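Aminopentol aminotransferase (Sphingopyxis macrogoltabida, PDB 6HBS) transfers the amino group of hydrolysed fumonisin B1 (aminopentol) to pyruvate, using pyridoxal 5'-phosphate as cofactor, in the bacterial breakdown of this mycotoxin. Local coordinates at residues G134-L139 / R164-Y169. Residues are numbered along the deposited sequence; the frame is centred on the assembly and turned at random.
Sequences GRKTIL and RVHVAY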
loop_
_atom_site.group_PDB
_atom_site.type_symbol
_atom_site.label_atom_id
_atom_site.label_comp_id
_atom_site.label_asym_id
_atom_site.label_seq_id
_atom_site.Cartn_x
_atom_site.Cartn_y
_atom_site.Cartn_z
ATOM N N GLY A 134 -10.287 -23.741 -5.929
ATOM C CA GLY A 134 -9.317 -24.636 -6.573
ATOM C C GLY A 134 -9.317 -24.491 -8.086
ATOM O O GLY A 134 -8.790 -25.346 -8.764
ATOM N N ARG A 135 -9.819 -23.362 -8.612
ATOM C CA ARG A 135 -9.891 -23.083 -10.047
ATOM C C ARG A 135 -9.016 -21.880 -10.390
ATOM O O ARG A 135 -8.518 -21.156 -9.496
ATOM C CB ARG A 135 -11.322 -22.788 -10.493
ATOM C CG ARG A 135 -12.285 -23.924 -10.202
ATOM C CD ARG A 135 -13.703 -23.408 -10.268
ATOM N NE ARG A 135 -14.673 -24.334 -9.715
ATOM C CZ ARG A 135 -15.893 -24.006 -9.335
ATOM N NH1 ARG A 135 -16.648 -24.924 -8.760
ATOM N NH2 ARG A 135 -16.357 -22.779 -9.529
ATOM N N LYS A 136 -8.828 -21.654 -11.688
ATOM C CA LYS A 136 -7.835 -20.700 -12.129
ATOM C C LYS A 136 -8.440 -19.387 -12.644
ATOM O O LYS A 136 -7.777 -18.338 -12.505
ATOM C CB LYS A 136 -6.974 -21.309 -13.229
ATOM C CG LYS A 136 -6.124 -22.486 -12.787
ATOM C CD LYS A 136 -5.263 -22.984 -13.897
ATOM C CE LYS A 136 -4.400 -24.156 -13.500
ATOM N NZ LYS A 136 -3.570 -24.583 -14.649
ATOM N N THR A 137 -9.623 -19.434 -13.288
ATOM C CA THR A 137 -10.009 -18.334 -14.174
ATOM C C THR A 137 -10.705 -17.220 -13.384
ATOM O O THR A 137 -11.688 -17.430 -12.671
ATOM C CB THR A 137 -10.846 -18.797 -15.382
ATOM O OG1 THR A 137 -10.087 -19.767 -16.121
ATOM C CG2 THR A 137 -11.188 -17.631 -16.288
ATOM N N ILE A 138 -10.194 -16.010 -13.579
ATOM C CA ILE A 138 -10.802 -14.797 -13.032
ATOM C C ILE A 138 -11.474 -14.033 -14.184
ATOM O O ILE A 138 -10.827 -13.716 -15.169
ATOM C CB ILE A 138 -9.730 -13.941 -12.323
ATOM C CG1 ILE A 138 -9.113 -14.702 -11.152
ATOM C CG2 ILE A 138 -10.307 -12.606 -11.892
ATOM C CD1 ILE A 138 -10.000 -14.874 -9.955
ATOM N N LEU A 139 -12.771 -13.763 -14.053
ATOM C CA LEU A 139 -13.487 -13.018 -15.112
ATOM C C LEU A 139 -13.548 -11.524 -14.770
ATOM O O LEU A 139 -14.102 -11.160 -13.729
ATOM C CB LEU A 139 -14.895 -13.587 -15.266
ATOM C CG LEU A 139 -14.972 -15.039 -15.753
ATOM C CD1 LEU A 139 -16.419 -15.478 -15.943
ATOM C CD2 LEU A 139 -14.136 -15.238 -16.996
ATOM N N ARG A 164 -1.202 -12.703 -16.646
ATOM C CA ARG A 164 -2.663 -12.614 -16.737
ATOM C C ARG A 164 -3.249 -13.695 -17.665
ATOM O O ARG A 164 -4.358 -13.529 -18.202
ATOM C CB ARG A 164 -3.074 -11.211 -17.204
ATOM C CG ARG A 164 -2.313 -10.737 -18.431
ATOM C CD ARG A 164 -2.626 -9.302 -18.701
ATOM N NE ARG A 164 -2.223 -8.360 -17.660
ATOM C CZ ARG A 164 -2.475 -7.062 -17.767
ATOM N NH1 ARG A 164 -3.140 -6.644 -18.831
ATOM N NH2 ARG A 164 -2.058 -6.195 -16.862
ATOM N N VAL A 165 -2.566 -14.838 -17.779
ATOM C CA VAL A 165 -2.995 -15.896 -18.692
ATOM C C VAL A 165 -4.320 -16.501 -18.205
ATOM O O VAL A 165 -5.078 -17.017 -19.007
ATOM C CB VAL A 165 -1.891 -16.972 -18.884
ATOM C CG1 VAL A 165 -1.551 -17.720 -17.598
ATOM C CG2 VAL A 165 -2.257 -17.966 -19.996
ATOM N N HIS A 166 -4.604 -16.432 -16.894
ATOM C CA HIS A 166 -5.831 -17.000 -16.335
ATOM C C HIS A 166 -6.794 -15.889 -15.891
ATOM O O HIS A 166 -7.553 -16.079 -14.979
ATOM C CB HIS A 166 -5.505 -17.998 -15.210
ATOM C CG HIS A 166 -4.901 -19.255 -15.740
ATOM N ND1 HIS A 166 -5.593 -20.074 -16.633
ATOM C CD2 HIS A 166 -3.672 -19.796 -15.589
ATOM C CE1 HIS A 166 -4.803 -21.093 -16.973
ATOM N NE2 HIS A 166 -3.620 -20.938 -16.360
ATOM N N VAL A 167 -6.753 -14.753 -16.574
ATOM C CA VAL A 167 -7.785 -13.721 -16.505
ATOM C C VAL A 167 -8.486 -13.734 -17.862
ATOM O O VAL A 167 -7.809 -13.689 -18.867
ATOM C CB VAL A 167 -7.196 -12.322 -16.235
ATOM C CG1 VAL A 167 -8.287 -11.260 -16.102
ATOM C CG2 VAL A 167 -6.272 -12.360 -15.018
ATOM N N ALA A 168 -9.807 -13.821 -17.851
ATOM C CA ALA A 168 -10.602 -13.778 -19.076
ATOM C C ALA A 168 -11.644 -12.666 -18.951
ATOM O O ALA A 168 -11.930 -12.220 -17.858
ATOM C CB ALA A 168 -11.246 -15.120 -19.351
ATOM N N TYR A 169 -12.238 -12.274 -20.086
ATOM C CA TYR A 169 -12.943 -10.994 -20.160
ATOM C C TYR A 169 -14.353 -11.210 -20.690
ATOM O O TYR A 169 -14.614 -12.176 -21.455
ATOM C CB TYR A 169 -12.130 -9.993 -20.968
ATOM C CG TYR A 169 -10.750 -9.743 -20.406
ATOM C CD1 TYR A 169 -10.546 -8.909 -19.313
ATOM C CD2 TYR A 169 -9.648 -10.397 -20.932
ATOM C CE1 TYR A 169 -9.275 -8.710 -18.786
ATOM C CE2 TYR A 169 -8.376 -10.221 -20.409
ATOM C CZ TYR A 169 -8.185 -9.364 -19.341
ATOM O OH TYR A 169 -6.926 -9.209 -18.832
HETATM O O HOH W 1 -7.993 -19.542 -17.884
#
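The carbonyl oxygen of His166 is gripped by several groups: Ile138 N gives it a nearly straight hydrogen bond of 3.0 Å, Thr137 CA adds a CA-H...O contact, and Arg130 of helix 118-133 contributes a weak bond. One step on, Ala168 N returns a bond to Ile138 O at 2.9 Å. These links join two parallel strands, 137-141 and 167-170, the latter outermost within the chain in the seven-stranded mixed sheet of the large domain characteristic of fold-type I PLP enzymes. In the bridge of Leu139 with Ala168, Leu139 CD2 meets Ala168 CB at 3.7 Å, and Thr137 CG2 touches the same methyl.

Just before the two strands, Lys136 has CG anti to its carbonyl carbon (chi1 -65°) and an extended chain beyond, which carries CD over one face of the His166 imidazole, offset toward the rim; CD stands 3.7 Å from the ring centroid, a CH-pi contact. In the ring plane, at 2.8 Å from ND1, a water bridges to Thr137 OG1, which also bonds Asp188. An alanine in place of His166 would probably leave this water without its imidazole partner and the Lys136 chain freer to move. Across the dimer interface, Leu160 and Ser162 of the second subunit pack on Lys136 and His166, respectively.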